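Long-range contact in cellulosomal scaffoldin (Bacteroides cellulosolvens, PDB 2XBT), which probably binds cellulose through this family 3b carbohydrate-binding module, one domain of a much longer secreted scaffold protein of the cellulosome: residues V6-G18 with Y27-Y40. Sequence-based numbering, arbitrary orientation.
Sequences VNSDLKLLFSNNG and YMNMKLQNTGSSTY. Unlike the reference sequence in segment 27-40: Y27 (reference Cys).
With CG of L10 turned beside its own backbone N (chi1 -65°) and CG of Y40 likewise (chi1 -70°), the leucine's branch point comes to rest over the tyrosine ring, a CH-pi contact with L10 CG 4.1 Å from the Y40 centroid and almost on the ring normal. The same ring reaches back to the other chain segment: Y40 OH accepts a hydrogen bond from D9 N at 3.2 Å. A phenylalanine in its place, lacking the hydroxyl, would probably leave the D9 N-H without its acceptor. Nearby, D9 O takes two donors from T35, the backbone N in the carbonyl plane and OG1 tilted 30° from it, while a water donates to both D9 OD2 (2.6 Å) and N34 OD1. N34 OD1 also accepts from G36 N, forming an Asx turn, as the chain leaves the strand.

From here strand 10-15 and the 27-34 part of strand 22-34 form an antiparallel hairpin, with paired backbone bonds at K11 and Q33, L13 and K31, and S15 and N29. L10, L12, F14, M30 and L32 line the buried face, which packs on strand 45-51 through I45 and Y49. There M30 CG lies 3.6 Å from F14 CD1, its sulfur at the ring edge in a Met-aromatic contact. On the other face a water joins K11 NZ to Q33 OE1, and E110 makes a salt bridge with K31 NZ and accepts a hydrogen bond from Q33 NE2. The hairpin thus presents an apolar side to the core of the beta-sandwich and a mixed, largely polar one on the other side, where L13 lies among K11, K31 and Q33, the polar atoms at the end away from the turn tied by direct and water-mediated bonds.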
loop_
_atom_site.group_PDB
_atom_site.type_symbol
_atom_site.label_atom_id
_atom_site.label_comp_id
_atom_site.label_asym_id
_atom_site.label_seq_id
_atom_site.Cartn_x
_atom_site.Cartn_y
_atom_site.Cartn_z
ATOM N N VAL A 6 -1.543 9.274 14.345
ATOM C CA VAL A 6 -2.110 8.845 15.618
ATOM C C VAL A 6 -1.404 7.575 16.069
ATOM O O VAL A 6 -0.909 6.797 15.252
ATOM C CB VAL A 6 -3.629 8.625 15.544
ATOM C CG1 VAL A 6 -4.302 9.848 14.894
ATOM C CG2 VAL A 6 -3.948 7.365 14.760
ATOM N N ASN A 7 -1.324 7.384 17.375
ATOM C CA ASN A 7 -0.671 6.211 17.907
ATOM C C ASN A 7 -1.397 4.942 17.498
ATOM O O ASN A 7 -2.623 4.911 17.358
ATOM C CB ASN A 7 -0.543 6.301 19.429
ATOM C CG ASN A 7 0.464 7.346 19.865
ATOM O OD1 ASN A 7 1.236 7.861 19.052
ATOM N ND2 ASN A 7 0.471 7.661 21.153
ATOM N N SER A 8 -0.616 3.895 17.289
ATOM C CA SER A 8 -1.159 2.594 17.013
ATOM C C SER A 8 0.031 1.688 17.149
ATOM O O SER A 8 1.157 2.162 17.324
ATOM C CB SER A 8 -1.713 2.535 15.586
ATOM O OG SER A 8 -0.653 2.398 14.644
ATOM N N ASP A 9 -0.196 0.388 17.059
ATOM C CA ASP A 9 0.918 -0.545 17.059
ATOM C C ASP A 9 1.085 -1.125 15.645
ATOM O O ASP A 9 1.592 -2.236 15.468
ATOM C CB ASP A 9 0.672 -1.657 18.087
ATOM C CG ASP A 9 0.616 -1.133 19.530
ATOM O OD1 ASP A 9 1.319 -0.144 19.836
ATOM O OD2 ASP A 9 -0.127 -1.720 20.356
ATOM N N LEU A 10 0.641 -0.371 14.648
ATOM C CA LEU A 10 0.668 -0.838 13.252
ATOM C C LEU A 10 1.955 -0.438 12.539
ATOM O O LEU A 10 2.437 0.691 12.685
ATOM C CB LEU A 10 -0.538 -0.300 12.495
ATOM C CG LEU A 10 -1.916 -0.787 12.931
ATOM C CD1 LEU A 10 -3.019 0.005 12.260
ATOM C CD2 LEU A 10 -2.067 -2.271 12.641
ATOM N N LYS A 11 2.513 -1.364 11.771
ATOM C CA LYS A 11 3.746 -1.111 11.034
ATOM C C LYS A 11 3.664 -1.723 9.642
ATOM O O LYS A 11 3.150 -2.826 9.483
ATOM C CB LYS A 11 4.915 -1.698 11.817
ATOM C CG LYS A 11 6.223 -1.782 11.089
ATOM C CD LYS A 11 7.310 -2.269 12.050
ATOM C CE LYS A 11 8.569 -2.695 11.317
ATOM N NZ LYS A 11 9.634 -3.185 12.245
ATOM N N LEU A 12 4.161 -1.003 8.633
ATOM C CA LEU A 12 4.110 -1.500 7.265
ATOM C C LEU A 12 5.495 -1.867 6.776
ATOM O O LEU A 12 6.423 -1.070 6.889
ATOM C CB LEU A 12 3.516 -0.445 6.329
ATOM C CG LEU A 12 3.240 -0.862 4.885
ATOM C CD1 LEU A 12 2.175 -1.936 4.854
ATOM C CD2 LEU A 12 2.809 0.331 4.033
ATOM N N LEU A 13 5.621 -3.078 6.243
ATOM C CA LEU A 13 6.812 -3.491 5.522
ATOM C C LEU A 13 6.461 -3.490 4.040
ATOM O O LEU A 13 5.321 -3.758 3.665
ATOM C CB LEU A 13 7.278 -4.879 5.974
ATOM C CG LEU A 13 7.668 -5.010 7.455
ATOM C CD1 LEU A 13 7.928 -6.467 7.824
ATOM C CD2 LEU A 13 8.890 -4.157 7.771
ATOM N N PHE A 14 7.431 -3.168 3.194
ATOM C CA PHE A 14 7.141 -2.996 1.784
ATOM C C PHE A 14 8.241 -3.638 0.945
ATOM O O PHE A 14 9.420 -3.584 1.306
ATOM C CB PHE A 14 7.065 -1.497 1.443
ATOM C CG PHE A 14 6.715 -1.215 0.006
ATOM C CD1 PHE A 14 5.395 -1.027 -0.373
ATOM C CD2 PHE A 14 7.707 -1.139 -0.959
ATOM C CE1 PHE A 14 5.068 -0.775 -1.682
ATOM C CE2 PHE A 14 7.396 -0.894 -2.275
ATOM C CZ PHE A 14 6.075 -0.715 -2.647
ATOM N N SER A 15 7.851 -4.252 -0.162
ATOM C CA SER A 15 8.810 -4.610 -1.205
ATOM C C SER A 15 8.145 -4.549 -2.558
ATOM O O SER A 15 6.927 -4.533 -2.656
ATOM C CB SER A 15 9.388 -6.005 -0.981
ATOM O OG SER A 15 8.579 -6.978 -1.600
ATOM N N ASN A 16 8.948 -4.517 -3.615
ATOM C CA ASN A 16 8.409 -4.422 -4.965
ATOM C C ASN A 16 9.116 -5.398 -5.909
ATOM O O ASN A 16 9.136 -5.199 -7.118
ATOM C CB ASN A 16 8.490 -2.983 -5.500
ATOM C CG ASN A 16 9.881 -2.397 -5.406
ATOM O OD1 ASN A 16 10.863 -3.119 -5.202
ATOM N ND2 ASN A 16 9.980 -1.078 -5.552
ATOM N N ASN A 17 9.674 -6.461 -5.341
ATOM C CA ASN A 17 10.345 -7.473 -6.138
ATOM C C ASN A 17 11.597 -6.915 -6.804
ATOM O O ASN A 17 12.002 -7.382 -7.869
ATOM C CB ASN A 17 9.390 -8.024 -7.200
ATOM C CG ASN A 17 8.235 -8.809 -6.598
ATOM O OD1 ASN A 17 8.285 -9.213 -5.432
ATOM N ND2 ASN A 17 7.190 -9.039 -7.396
ATOM N N GLY A 18 12.195 -5.907 -6.178
ATOM C CA GLY A 18 13.376 -5.253 -6.720
ATOM C C GLY A 18 13.121 -4.438 -7.980
ATOM O O GLY A 18 14.068 -4.030 -8.659
ATOM N N TYR A 27 4.808 -2.801 -8.796
ATOM C CA TYR A 27 4.691 -3.901 -7.835
ATOM C C TYR A 27 4.555 -3.377 -6.419
ATOM O O TYR A 27 5.334 -2.514 -5.997
ATOM C CB TYR A 27 5.899 -4.820 -7.898
ATOM C CG TYR A 27 6.042 -5.519 -9.216
ATOM C CD1 TYR A 27 5.575 -6.816 -9.392
ATOM C CD2 TYR A 27 6.635 -4.877 -10.290
ATOM C CE1 TYR A 27 5.699 -7.456 -10.613
ATOM C CE2 TYR A 27 6.773 -5.507 -11.510
ATOM C CZ TYR A 27 6.299 -6.791 -11.669
ATOM O OH TYR A 27 6.435 -7.412 -12.884
ATOM N N MET A 28 3.583 -3.914 -5.689
ATOM C CA MET A 28 3.355 -3.548 -4.299
ATOM C C MET A 28 3.170 -4.798 -3.464
ATOM O O MET A 28 2.116 -5.414 -3.512
ATOM C CB MET A 28 2.071 -2.729 -4.165
ATOM C CG MET A 28 2.161 -1.290 -4.612
ATOM S SD MET A 28 0.484 -0.688 -4.933
ATOM C CE MET A 28 0.134 -1.668 -6.371
ATOM N N ASN A 29 4.180 -5.159 -2.689
ATOM C CA ASN A 29 4.047 -6.276 -1.775
ATOM C C ASN A 29 4.187 -5.742 -0.375
ATOM O O ASN A 29 5.209 -5.147 -0.022
ATOM C CB ASN A 29 5.125 -7.315 -2.027
ATOM C CG ASN A 29 5.132 -7.807 -3.448
ATOM O OD1 ASN A 29 4.096 -8.186 -3.996
ATOM N ND2 ASN A 29 6.309 -7.806 -4.060
ATOM N N MET A 30 3.156 -5.949 0.429
ATOM C CA MET A 30 3.101 -5.300 1.724
ATOM C C MET A 30 2.758 -6.264 2.830
ATOM O O MET A 30 1.964 -7.183 2.640
ATOM C CB MET A 30 2.097 -4.171 1.684
ATOM C CG MET A 30 2.617 -3.035 0.815
ATOM S SD MET A 30 1.389 -1.824 0.397
ATOM C CE MET A 30 0.174 -2.775 -0.494
ATOM N N LYS A 31 3.372 -6.049 3.981
ATOM C CA LYS A 31 2.997 -6.760 5.184
ATOM C C LYS A 31 2.646 -5.723 6.206
ATOM O O LYS A 31 3.489 -4.914 6.592
ATOM C CB LYS A 31 4.172 -7.555 5.743
ATOM C CG LYS A 31 4.266 -8.977 5.294
ATOM C CD LYS A 31 5.148 -9.755 6.273
ATOM C CE LYS A 31 5.517 -11.134 5.753
ATOM N NZ LYS A 31 6.370 -11.869 6.746
ATOM N N LEU A 32 1.407 -5.745 6.660
ATOM C CA LEU A 32 0.988 -4.851 7.713
ATOM C C LEU A 32 1.010 -5.650 9.006
ATOM O O LEU A 32 0.340 -6.677 9.105
ATOM C CB LEU A 32 -0.397 -4.286 7.401
ATOM C CG LEU A 32 -1.075 -3.401 8.459
ATOM C CD1 LEU A 32 -0.253 -2.160 8.817
ATOM C CD2 LEU A 32 -2.473 -3.007 7.987
ATOM N N GLN A 33 1.797 -5.191 9.980
ATOM C CA GLN A 33 1.961 -5.910 11.244
ATOM C C GLN A 33 1.334 -5.163 12.413
ATOM O O GLN A 33 1.300 -3.935 12.443
ATOM C CB GLN A 33 3.443 -6.127 11.554
ATOM C CG GLN A 33 4.145 -7.099 10.649
ATOM C CD GLN A 33 5.629 -7.229 10.973
ATOM O OE1 GLN A 33 6.257 -6.282 11.452
ATOM N NE2 GLN A 33 6.194 -8.401 10.706
ATOM N N ASN A 34 0.844 -5.917 13.388
ATOM C CA ASN A 34 0.400 -5.332 14.642
ATOM C C ASN A 34 1.410 -5.789 15.684
ATOM O O ASN A 34 1.568 -6.980 15.907
ATOM C CB ASN A 34 -1.016 -5.810 14.966
ATOM C CG ASN A 34 -1.467 -5.441 16.376
ATOM O OD1 ASN A 34 -0.900 -4.565 17.013
ATOM N ND2 ASN A 34 -2.498 -6.118 16.856
ATOM N N THR A 35 2.121 -4.845 16.289
ATOM C CA THR A 35 3.197 -5.179 17.215
ATOM C C THR A 35 2.739 -5.189 18.673
ATOM O O THR A 35 3.525 -5.507 19.576
ATOM C CB THR A 35 4.303 -4.133 17.150
ATOM O OG1 THR A 35 3.752 -2.869 17.545
ATOM C CG2 THR A 35 4.865 -4.039 15.745
ATOM N N GLY A 36 1.486 -4.821 18.906
ATOM C CA GLY A 36 0.975 -4.667 20.264
ATOM C C GLY A 36 -0.151 -5.611 20.636
ATOM O O GLY A 36 -0.384 -6.618 19.966
ATOM N N SER A 37 -0.868 -5.277 21.706
ATOM C CA SER A 37 -1.860 -6.182 22.268
ATOM C C SER A 37 -3.309 -5.893 21.869
ATOM O O SER A 37 -4.202 -6.652 22.236
ATOM C CB SER A 37 -1.735 -6.206 23.796
ATOM O OG SER A 37 -1.761 -4.881 24.292
ATOM N N SER A 38 -3.543 -4.809 21.131
ATOM C CA SER A 38 -4.862 -4.526 20.567
ATOM C C SER A 38 -5.187 -5.431 19.382
ATOM O O SER A 38 -4.322 -6.140 18.876
ATOM C CB SER A 38 -4.928 -3.080 20.094
ATOM O OG SER A 38 -4.569 -2.185 21.131
ATOM N N THR A 39 -6.435 -5.397 18.931
ATOM C CA THR A 39 -6.797 -6.046 17.684
ATOM C C THR A 39 -7.327 -4.966 16.775
ATOM O O THR A 39 -7.897 -3.973 17.237
ATOM C CB THR A 39 -7.908 -7.088 17.858
ATOM O OG1 THR A 39 -9.125 -6.414 18.173
ATOM C CG2 THR A 39 -7.554 -8.100 18.953
ATOM N N TYR A 40 -7.111 -5.140 15.477
ATOM C CA TYR A 40 -7.532 -4.155 14.495
ATOM C C TYR A 40 -8.421 -4.813 13.428
ATOM O O TYR A 40 -8.131 -5.907 12.954
ATOM C CB TYR A 40 -6.299 -3.518 13.842
ATOM C CG TYR A 40 -5.504 -2.621 14.768
ATOM C CD1 TYR A 40 -5.883 -1.302 14.965
ATOM C CD2 TYR A 40 -4.397 -3.092 15.447
ATOM C CE1 TYR A 40 -5.161 -0.461 15.807
ATOM C CE2 TYR A 40 -3.673 -2.266 16.291
ATOM C CZ TYR A 40 -4.067 -0.953 16.469
ATOM O OH TYR A 40 -3.343 -0.141 17.308
HETATM O O HOH W 1 -1.801 -3.341 19.213
HETATM O O HOH W 2 0.737 -3.234 23.288
HETATM O O HOH W 3 9.028 -6.073 11.694
HETATM O O HOH W 4 6.763 0.066 -5.952
#